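Local coordinates for McyG protein (Microcystis aeruginosa PCC 7806, PDB 4R0M), which binds phenylalanyl-adenylate in the adenylation domain of a microcystin synthetase module and probably activates a carboxylic acid substrate for loading onto the adjoining carrier protein, at residues Val73-Ala78 and Pro97-Val102; Glu133-Ile138 and Trp150-Val155; Leu481-Phe486 and Tyr517-Glu522. One frame throughout, in Å; residues are numbered along the deposited sequence.

Contact 1 (Val73-Ala78 and Pro97-Val102)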
loop_
_atom_site.group_PDB
_atom_site.type_symbol
_atom_site.label_atom_id
_atom_site.label_comp_id
_atom_site.label_asym_id
_atom_site.label_seq_id
_atom_site.Cartn_x
_atom_site.Cartn_y
_atom_site.Cartn_z
ATOM N N VAL A 73 6.456 13.076 -15.641
ATOM C CA VAL A 73 7.556 13.414 -14.730
ATOM C C VAL A 73 7.603 12.432 -13.557
ATOM O O VAL A 73 6.565 12.079 -12.989
ATOM C CB VAL A 73 7.487 14.875 -14.207
ATOM C CG1 VAL A 73 7.601 15.874 -15.349
ATOM C CG2 VAL A 73 6.215 15.122 -13.410
ATOM N N ILE A 74 8.809 11.989 -13.211
ATOM C CA ILE A 74 9.002 11.050 -12.107
ATOM C C ILE A 74 9.095 11.798 -10.779
ATOM O O ILE A 74 9.761 12.827 -10.686
ATOM C CB ILE A 74 10.252 10.157 -12.323
ATOM C CG1 ILE A 74 10.037 9.228 -13.525
ATOM C CG2 ILE A 74 10.579 9.351 -11.067
ATOM C CD1 ILE A 74 11.225 8.349 -13.868
ATOM N N LEU A 75 8.418 11.276 -9.761
ATOM C CA LEU A 75 8.466 11.861 -8.420
ATOM C C LEU A 75 9.343 11.044 -7.477
ATOM O O LEU A 75 9.133 9.840 -7.291
ATOM C CB LEU A 75 7.056 12.016 -7.839
ATOM C CG LEU A 75 6.224 13.262 -8.171
ATOM C CD1 LEU A 75 5.838 13.351 -9.644
ATOM C CD2 LEU A 75 4.986 13.309 -7.286
ATOM N N GLN A 76 10.335 11.719 -6.902
ATOM C CA GLN A 76 11.229 11.138 -5.906
ATOM C C GLN A 76 11.358 12.115 -4.740
ATOM O O GLN A 76 12.429 12.665 -4.476
ATOM C CB GLN A 76 12.595 10.829 -6.528
ATOM C CG GLN A 76 12.592 9.631 -7.467
ATOM C CD GLN A 76 12.587 8.310 -6.721
ATOM O OE1 GLN A 76 11.528 7.759 -6.408
ATOM N NE2 GLN A 76 13.773 7.804 -6.415
ATOM N N ILE A 77 10.240 12.326 -4.049
ATOM C CA ILE A 77 10.130 13.350 -3.018
ATOM C C ILE A 77 9.736 12.729 -1.680
ATOM O O ILE A 77 8.631 12.199 -1.535
ATOM C CB ILE A 77 9.085 14.424 -3.411
ATOM C CG1 ILE A 77 9.367 14.975 -4.818
ATOM C CG2 ILE A 77 9.055 15.544 -2.380
ATOM C CD1 ILE A 77 8.170 15.614 -5.494
ATOM N N ALA A 78 10.641 12.806 -0.705
ATOM C CA ALA A 78 10.392 12.260 0.631
ATOM C C ALA A 78 9.606 13.226 1.514
ATOM O O ALA A 78 8.820 12.799 2.356
ATOM C CB ALA A 78 11.701 11.872 1.305
ATOM N N PRO A 97 2.048 12.802 -13.359
ATOM C CA PRO A 97 3.048 12.494 -12.343
ATOM C C PRO A 97 3.253 10.986 -12.225
ATOM O O PRO A 97 2.294 10.218 -12.345
ATOM C CB PRO A 97 2.432 13.053 -11.060
ATOM C CG PRO A 97 0.959 12.970 -11.286
ATOM C CD PRO A 97 0.731 13.104 -12.765
ATOM N N VAL A 98 4.502 10.576 -12.022
ATOM C CA VAL A 98 4.835 9.164 -11.854
ATOM C C VAL A 98 5.556 8.999 -10.517
ATOM O O VAL A 98 6.791 9.027 -10.457
ATOM C CB VAL A 98 5.679 8.620 -13.031
ATOM C CG1 VAL A 98 5.866 7.112 -12.914
ATOM C CG2 VAL A 98 5.023 8.960 -14.365
ATOM N N PRO A 99 4.780 8.853 -9.428
ATOM C CA PRO A 99 5.367 8.747 -8.099
ATOM C C PRO A 99 6.017 7.387 -7.897
ATOM O O PRO A 99 5.407 6.357 -8.186
ATOM C CB PRO A 99 4.161 8.912 -7.157
ATOM C CG PRO A 99 3.014 9.338 -8.019
ATOM C CD PRO A 99 3.312 8.780 -9.375
ATOM N N LEU A 100 7.258 7.395 -7.428
ATOM C CA LEU A 100 7.967 6.159 -7.124
ATOM C C LEU A 100 8.535 6.215 -5.709
ATOM O O LEU A 100 8.792 7.298 -5.179
ATOM C CB LEU A 100 9.069 5.891 -8.156
ATOM C CG LEU A 100 8.637 5.592 -9.601
ATOM C CD1 LEU A 100 9.828 5.655 -10.545
ATOM C CD2 LEU A 100 7.926 4.251 -9.723
ATOM N N THR A 101 8.708 5.042 -5.105
ATOM C CA THR A 101 9.259 4.919 -3.760
ATOM C C THR A 101 10.646 5.549 -3.699
ATOM O O THR A 101 11.480 5.322 -4.577
ATOM C CB THR A 101 9.342 3.437 -3.328
ATOM O OG1 THR A 101 8.043 2.838 -3.424
ATOM C CG2 THR A 101 9.852 3.298 -1.889
ATOM N N VAL A 102 10.868 6.362 -2.670
ATOM C CA VAL A 102 12.186 6.911 -2.380
ATOM C C VAL A 102 13.075 5.788 -1.845
ATOM O O VAL A 102 12.709 5.094 -0.896
ATOM C CB VAL A 102 12.093 8.085 -1.378
ATOM C CG1 VAL A 102 13.453 8.412 -0.773
ATOM C CG2 VAL A 102 11.500 9.315 -2.059
#

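Contact 2 (Glu133-Ile138 and Trp150-Val155)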
loop_
_atom_site.group_PDB
_atom_site.type_symbol
_atom_site.label_atom_id
_atom_site.label_comp_id
_atom_site.label_asym_id
_atom_site.label_seq_id
_atom_site.Cartn_x
_atom_site.Cartn_y
_atom_site.Cartn_z
ATOM N N GLU A 133 16.730 17.740 0.101
ATOM C CA GLU A 133 17.544 16.766 0.822
ATOM C C GLU A 133 18.114 15.684 -0.109
ATOM O O GLU A 133 19.267 15.275 0.041
ATOM C CB GLU A 133 16.722 16.126 1.951
ATOM C CG GLU A 133 17.552 15.455 3.039
ATOM C CD GLU A 133 16.733 14.538 3.935
ATOM O OE1 GLU A 133 15.963 13.704 3.407
ATOM O OE2 GLU A 133 16.869 14.640 5.175
ATOM N N LEU A 134 17.307 15.242 -1.074
ATOM C CA LEU A 134 17.650 14.099 -1.925
ATOM C C LEU A 134 18.271 14.457 -3.272
ATOM O O LEU A 134 18.860 13.594 -3.925
ATOM C CB LEU A 134 16.414 13.223 -2.165
ATOM C CG LEU A 134 15.812 12.454 -0.988
ATOM C CD1 LEU A 134 14.392 12.037 -1.328
ATOM C CD2 LEU A 134 16.657 11.242 -0.620
ATOM N N ILE A 135 18.133 15.718 -3.681
ATOM C CA ILE A 135 18.562 16.181 -5.011
ATOM C C ILE A 135 19.977 15.719 -5.402
ATOM O O ILE A 135 20.179 15.187 -6.497
ATOM C CB ILE A 135 18.397 17.724 -5.167
ATOM C CG1 ILE A 135 18.769 18.195 -6.576
ATOM C CG2 ILE A 135 19.190 18.495 -4.116
ATOM C CD1 ILE A 135 17.595 18.285 -7.526
ATOM N N THR A 136 20.934 15.901 -4.495
ATOM C CA THR A 136 22.345 15.616 -4.768
ATOM C C THR A 136 22.618 14.120 -4.947
ATOM O O THR A 136 23.344 13.724 -5.863
ATOM C CB THR A 136 23.258 16.196 -3.664
ATOM O OG1 THR A 136 22.837 17.530 -3.349
ATOM C CG2 THR A 136 24.717 16.222 -4.117
ATOM N N GLU A 137 22.025 13.303 -4.074
ATOM C CA GLU A 137 22.170 11.843 -4.122
ATOM C C GLU A 137 21.664 11.256 -5.436
ATOM O O GLU A 137 22.291 10.362 -6.003
ATOM C CB GLU A 137 21.413 11.185 -2.965
ATOM C CG GLU A 137 21.939 11.515 -1.581
ATOM C CD GLU A 137 20.948 11.163 -0.488
ATOM O OE1 GLU A 137 20.415 10.031 -0.499
ATOM O OE2 GLU A 137 20.704 12.021 0.387
ATOM N N ILE A 138 20.524 11.763 -5.905
ATOM C CA ILE A 138 19.874 11.247 -7.107
ATOM C C ILE A 138 20.638 11.647 -8.374
ATOM O O ILE A 138 20.728 10.859 -9.318
ATOM C CB ILE A 138 18.381 11.656 -7.163
ATOM C CG1 ILE A 138 17.649 11.107 -5.931
ATOM C CG2 ILE A 138 17.717 11.152 -8.440
ATOM C CD1 ILE A 138 16.243 11.635 -5.736
ATOM N N TRP A 150 19.921 12.315 -17.807
ATOM C CA TRP A 150 19.463 12.285 -16.421
ATOM C C TRP A 150 19.357 13.679 -15.879
ATOM O O TRP A 150 20.361 14.389 -15.767
ATOM C CB TRP A 150 20.455 11.475 -15.596
ATOM C CG TRP A 150 20.018 11.082 -14.204
ATOM C CD1 TRP A 150 20.349 11.703 -13.002
ATOM C CD2 TRP A 150 19.193 9.925 -13.817
ATOM N NE1 TRP A 150 19.796 11.041 -11.938
ATOM C CE2 TRP A 150 19.088 9.967 -12.354
ATOM C CE3 TRP A 150 18.546 8.905 -14.510
ATOM C CZ2 TRP A 150 18.367 9.019 -11.640
ATOM C CZ3 TRP A 150 17.821 7.954 -13.777
ATOM C CH2 TRP A 150 17.735 8.011 -12.378
ATOM N N GLN A 151 18.133 14.087 -15.553
ATOM C CA GLN A 151 17.868 15.426 -15.027
ATOM C C GLN A 151 17.002 15.374 -13.779
ATOM O O GLN A 151 15.969 14.699 -13.751
ATOM C CB GLN A 151 17.211 16.312 -16.091
ATOM C CG GLN A 151 18.193 17.052 -16.989
ATOM C CD GLN A 151 18.883 18.217 -16.288
ATOM O OE1 GLN A 151 18.303 18.875 -15.418
ATOM N NE2 GLN A 151 20.128 18.481 -16.673
ATOM N N VAL A 152 17.439 16.089 -12.746
ATOM C CA VAL A 152 16.719 16.157 -11.479
ATOM C C VAL A 152 16.547 17.618 -11.069
ATOM O O VAL A 152 17.473 18.421 -11.208
ATOM C CB VAL A 152 17.451 15.392 -10.349
ATOM C CG1 VAL A 152 16.504 15.122 -9.186
ATOM C CG2 VAL A 152 18.035 14.079 -10.859
ATOM N N ILE A 153 15.361 17.959 -10.574
ATOM C CA ILE A 153 15.093 19.308 -10.074
ATOM C C ILE A 153 14.297 19.268 -8.763
ATOM O O ILE A 153 13.419 18.423 -8.583
ATOM C CB ILE A 153 14.407 20.201 -11.146
ATOM C CG1 ILE A 153 14.394 21.669 -10.700
ATOM C CG2 ILE A 153 13.009 19.690 -11.492
ATOM C CD1 ILE A 153 14.180 22.661 -11.822
ATOM N N SER A 154 14.627 20.172 -7.846
ATOM C CA SER A 154 13.915 20.261 -6.575
ATOM C C SER A 154 12.621 21.057 -6.726
ATOM O O SER A 154 12.530 21.963 -7.563
ATOM C CB SER A 154 14.803 20.886 -5.496
ATOM O OG SER A 154 15.014 22.263 -5.745
ATOM N N VAL A 155 11.627 20.710 -5.910
ATOM C CA VAL A 155 10.357 21.433 -5.867
ATOM C C VAL A 155 10.581 22.897 -5.466
ATOM O O VAL A 155 9.947 23.799 -6.016
ATOM C CB VAL A 155 9.346 20.746 -4.918
ATOM C CG1 VAL A 155 8.063 21.558 -4.799
ATOM C CG2 VAL A 155 9.030 19.340 -5.403
#

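Contact 3 (Leu481-Phe486 and Tyr517-Glu522)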
loop_
_atom_site.group_PDB
_atom_site.type_symbol
_atom_site.label_atom_id
_atom_site.label_comp_id
_atom_site.label_asym_id
_atom_site.label_seq_id
_atom_site.Cartn_x
_atom_site.Cartn_y
_atom_site.Cartn_z
ATOM N N LEU A 481 8.594 -28.196 0.347
ATOM C CA LEU A 481 9.180 -27.691 1.584
ATOM C C LEU A 481 8.544 -26.365 1.996
ATOM O O LEU A 481 8.276 -25.504 1.152
ATOM C CB LEU A 481 10.698 -27.516 1.438
ATOM C CG LEU A 481 11.585 -28.670 0.945
ATOM C CD1 LEU A 481 13.013 -28.184 0.751
ATOM C CD2 LEU A 481 11.554 -29.869 1.882
ATOM N N LEU A 482 8.296 -26.216 3.295
ATOM C CA LEU A 482 7.848 -24.951 3.859
ATOM C C LEU A 482 9.062 -24.164 4.329
ATOM O O LEU A 482 9.862 -24.660 5.127
ATOM C CB LEU A 482 6.879 -25.181 5.024
ATOM C CG LEU A 482 6.511 -23.976 5.901
ATOM C CD1 LEU A 482 5.637 -22.979 5.148
ATOM C CD2 LEU A 482 5.828 -24.429 7.182
ATOM N N ILE A 483 9.198 -22.940 3.826
ATOM C CA ILE A 483 10.311 -22.075 4.203
ATOM C C ILE A 483 9.792 -20.860 4.962
ATOM O O ILE A 483 8.824 -20.221 4.549
ATOM C CB ILE A 483 11.167 -21.649 2.982
ATOM C CG1 ILE A 483 11.825 -22.867 2.322
ATOM C CG2 ILE A 483 12.264 -20.675 3.391
ATOM C CD1 ILE A 483 10.945 -23.592 1.328
ATOM N N ILE A 484 10.446 -20.566 6.081
ATOM C CA ILE A 484 10.088 -19.439 6.923
ATOM C C ILE A 484 11.277 -18.492 7.067
ATOM O O ILE A 484 12.363 -18.896 7.486
ATOM C CB ILE A 484 9.572 -19.914 8.303
ATOM C CG1 ILE A 484 8.136 -20.434 8.167
ATOM C CG2 ILE A 484 9.645 -18.793 9.335
ATOM C CD1 ILE A 484 7.666 -21.299 9.318
ATOM N N THR A 485 11.063 -17.236 6.688
ATOM C CA THR A 485 12.057 -16.190 6.873
ATOM C C THR A 485 11.529 -15.180 7.875
ATOM O O THR A 485 10.328 -14.909 7.918
ATOM C CB THR A 485 12.396 -15.476 5.552
ATOM O OG1 THR A 485 11.193 -14.983 4.951
ATOM C CG2 THR A 485 13.092 -16.432 4.585
ATOM N N PHE A 486 12.430 -14.632 8.684
ATOM C CA PHE A 486 12.061 -13.693 9.733
ATOM C C PHE A 486 13.238 -12.780 10.064
ATOM O O PHE A 486 14.354 -13.000 9.596
ATOM C CB PHE A 486 11.601 -14.453 10.987
ATOM C CG PHE A 486 12.731 -14.996 11.818
ATOM C CD1 PHE A 486 13.407 -16.150 11.436
ATOM C CD2 PHE A 486 13.121 -14.351 12.987
ATOM C CE1 PHE A 486 14.450 -16.647 12.200
ATOM C CE2 PHE A 486 14.167 -14.842 13.755
ATOM C CZ PHE A 486 14.831 -15.992 13.361
ATOM N N TYR A 517 13.328 -25.026 6.428
ATOM C CA TYR A 517 14.357 -24.032 6.733
ATOM C C TYR A 517 13.768 -22.806 7.421
ATOM O O TYR A 517 12.684 -22.341 7.061
ATOM C CB TYR A 517 15.093 -23.602 5.460
ATOM C CG TYR A 517 15.706 -24.740 4.672
ATOM C CD1 TYR A 517 16.952 -25.264 5.020
ATOM C CD2 TYR A 517 15.042 -25.289 3.574
ATOM C CE1 TYR A 517 17.517 -26.305 4.299
ATOM C CE2 TYR A 517 15.598 -26.329 2.846
ATOM C CZ TYR A 517 16.836 -26.832 3.212
ATOM O OH TYR A 517 17.391 -27.864 2.493
ATOM N N VAL A 518 14.487 -22.297 8.417
ATOM C CA VAL A 518 14.116 -21.062 9.104
ATOM C C VAL A 518 15.312 -20.118 9.072
ATOM O O VAL A 518 16.313 -20.344 9.755
ATOM C CB VAL A 518 13.661 -21.309 10.563
ATOM C CG1 VAL A 518 13.232 -20.005 11.221
ATOM C CG2 VAL A 518 12.521 -22.314 10.616
ATOM N N ILE A 519 15.198 -19.058 8.274
ATOM C CA ILE A 519 16.322 -18.160 8.007
ATOM C C ILE A 519 16.140 -16.771 8.631
ATOM O O ILE A 519 15.234 -16.025 8.246
ATOM C CB ILE A 519 16.574 -18.003 6.491
ATOM C CG1 ILE A 519 16.521 -19.365 5.785
ATOM C CG2 ILE A 519 17.906 -17.302 6.248
ATOM C CD1 ILE A 519 16.036 -19.304 4.352
ATOM N N PRO A 520 17.006 -16.423 9.602
ATOM C CA PRO A 520 17.064 -15.071 10.153
ATOM C C PRO A 520 17.586 -14.085 9.115
ATOM O O PRO A 520 18.446 -14.436 8.301
ATOM C CB PRO A 520 18.069 -15.197 11.304
ATOM C CG PRO A 520 18.112 -16.650 11.630
ATOM C CD PRO A 520 17.910 -17.339 10.317
ATOM N N LEU A 521 17.062 -12.865 9.145
ATOM C CA LEU A 521 17.461 -11.835 8.198
ATOM C C LEU A 521 17.626 -10.467 8.837
ATOM O O LEU A 521 16.884 -10.098 9.751
ATOM C CB LEU A 521 16.465 -11.750 7.040
ATOM C CG LEU A 521 16.786 -12.579 5.798
ATOM C CD1 LEU A 521 15.579 -12.633 4.876
ATOM C CD2 LEU A 521 17.998 -12.013 5.067
ATOM N N GLU A 522 18.618 -9.726 8.353
ATOM C CA GLU A 522 18.791 -8.325 8.719
ATOM C C GLU A 522 17.614 -7.526 8.171
ATOM O O GLU A 522 17.196 -7.727 7.026
ATOM C CB GLU A 522 20.131 -7.764 8.209
ATOM C CG GLU A 522 20.645 -8.358 6.902
ATOM C CD GLU A 522 21.352 -9.695 7.086
ATOM O OE1 GLU A 522 20.884 -10.695 6.497
ATOM O OE2 GLU A 522 22.368 -9.753 7.819
#

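Contact 1 (Val73-Ala78 and Pro97-Val102)
The flat groups here are the peptide carbonyls, and each is met differently. Val73 O receives Val98 N at 2.7 Å, nearly along the C=O axis. Val98 O is approached by Leu75 N at 2.9 Å from above its carbonyl plane, 53° out of it, although the N-H points almost straight at the oxygen (172°). Leu75 O takes Leu100 N at 3.1 Å within the carbonyl plane. Alternate residues of 97-102 thus turn toward 73-78, while Pro97 and Pro99, which lack an N-H, fall at the intervening positions of a strand at the sheet edge.

Their puckered rings share one face of the sheet with Val73 and Leu75. Leu75 has CG anti to its carbonyl carbon (chi1 -85°), which lays the side chain alongside Pro97, pointing the same way, with CD1 3.7 Å from Pro97 CB. Leu75 CB sits 3.7 Å from Pro99 CA. Helix 80-93 covers this face, Phe83 touching Leu75 and Phe91 touching Pro97.

Ile74 and Val98 occupy the other face, where the Ile74 and Leu100 side chains cross obliquely, Ile74 CG2, anti to the backbone N, meeting Leu100 CD1 at 3.8 Å. Helix 111-122 packs there through Leu116, Trp120 and Val119. Beyond the strands, Val102 CG2 leans on the turning backbone at 3.8 Å from Ala78 N. Thr101 OG1 hydrogen-bonds Asp225 OD2; its side chain lies about 9 Å from the bound phenylalanyl-adenylate. The pair forms the two strands of a beta-alpha-beta unit: strand 72-76, helix 80-93, strand 96-99.

Contact 2 (Glu133-Ile138 and Trp150-Val155)
Leu134 fixes the start of the turn that presents Ile135 and Ile138: its O takes the N-H of Ile138, one helical turn on, while its own N bonds Asp131 OD1. Ile135 comes next and points toward the strand. Its CG1 is anti to the backbone N (chi1 -177°), leaving CG2 in the crowded position between N and carbonyl carbon, and this reach drives CD1 down onto the strand backbone, 3.5 Å from Ser154 N. The same methyl lies 3.7 Å from Val152 CG1. Three residues later Ile138 CG2 lies 3.8 Å from Val152 CG2, the two side chains crossing at about a right angle. Ile138 CG2 also touches Trp150 CZ2 at 3.9 Å, and Ile138 O accepts a hydrogen bond from Trp150 NE1 at 2.8 Å. The donor stands above the carbonyl plane, and the bond is bent to 144°. Trp120 meets the Trp150 ring edge-to-face. An alanine in place of Trp150 would probably loosen the helix's hold on segment 150-155, since it removes both the NE1 bond to Ile138 O and the CZ2 contact. Ser154 OG caps the next helix at Glu157 N. The arrangement is helix-on-strand packing within the beta-alpha-beta unit of strand 128-130, helix 135-144 and strand 152-154.

Contact 3 (Leu481-Phe486 and Tyr517-Glu522)
Two parallel strands pair directly here, the two strands of a beta-alpha-beta unit (strand 479-486, helix 498-511, strand 517-520) in a three-stranded mixed sheet, as in the small C-terminal subdomain of related adenylating enzymes. The backbone bonds form the first shell. Ile484 is gripped at both its polar atoms: its N gives to Tyr517 O at 3.0 Å, almost straight and nearly along the C=O axis, and its O takes Ile519 N at 2.9 Å. Phe486 N then reaches Ile519 O at 3.2 Å, from above the carbonyl plane.

Side chains continue the pairing on both faces. Phe486 has CG in the crowded position between N and carbonyl carbon (chi1 79°), which swings the ring across to the neighbouring strand. There Pro520 CA sits over the ring face in a CH-pi contact, 4.1 Å from the centroid, while Val518 CG1 comes to 3.7 Å from Phe486 CE1. Tyr517, on the other face, is met at its ring edge, where Leu481 CD1 lies 3.8 Å from Tyr517 CE2. Farther along that face Ile519 runs alongside Thr485 and Ile483, its CD1 meeting a CG2 methyl of each.

Helix 498-511 packs against the Phe486 and Val518 face through Val499, Val500 and Ile503. Helix 536-545 lies against the Ile483 and Ile519 face, with Phe543 also meeting the Tyr517 ring. On its far side strand 479-486 bonds strand 468-474. The pairing ends weakly: Leu521 N is only 2.7 Å from Phe486 O, but the angle at hydrogen closes to 123°.

Contacts 1 and 2 belong to one four-stranded parallel sheet, with strands 96-99 and 152-154 at its two margins, and they touch: Leu134 CD1 of contact 2 packs on Ala78 CB and Val102 CG1 of contact 1. Contact 3 sits in a separate three-stranded sheet, its centre about 32 Å from that of contact 1 and 38 Å from that of contact 2. Contacts 1 and 3 are buried strand pairs, joined by main-chain bonds with apolar faces under helices; contact 3 adds aromatic rings, Phe486 against a proline and Tyr517 met at its edge, where the segments of contact 1 have none. Contact 2, partly buried, sets a helix against a strand, and its single cross-segment hydrogen bond comes from a side chain.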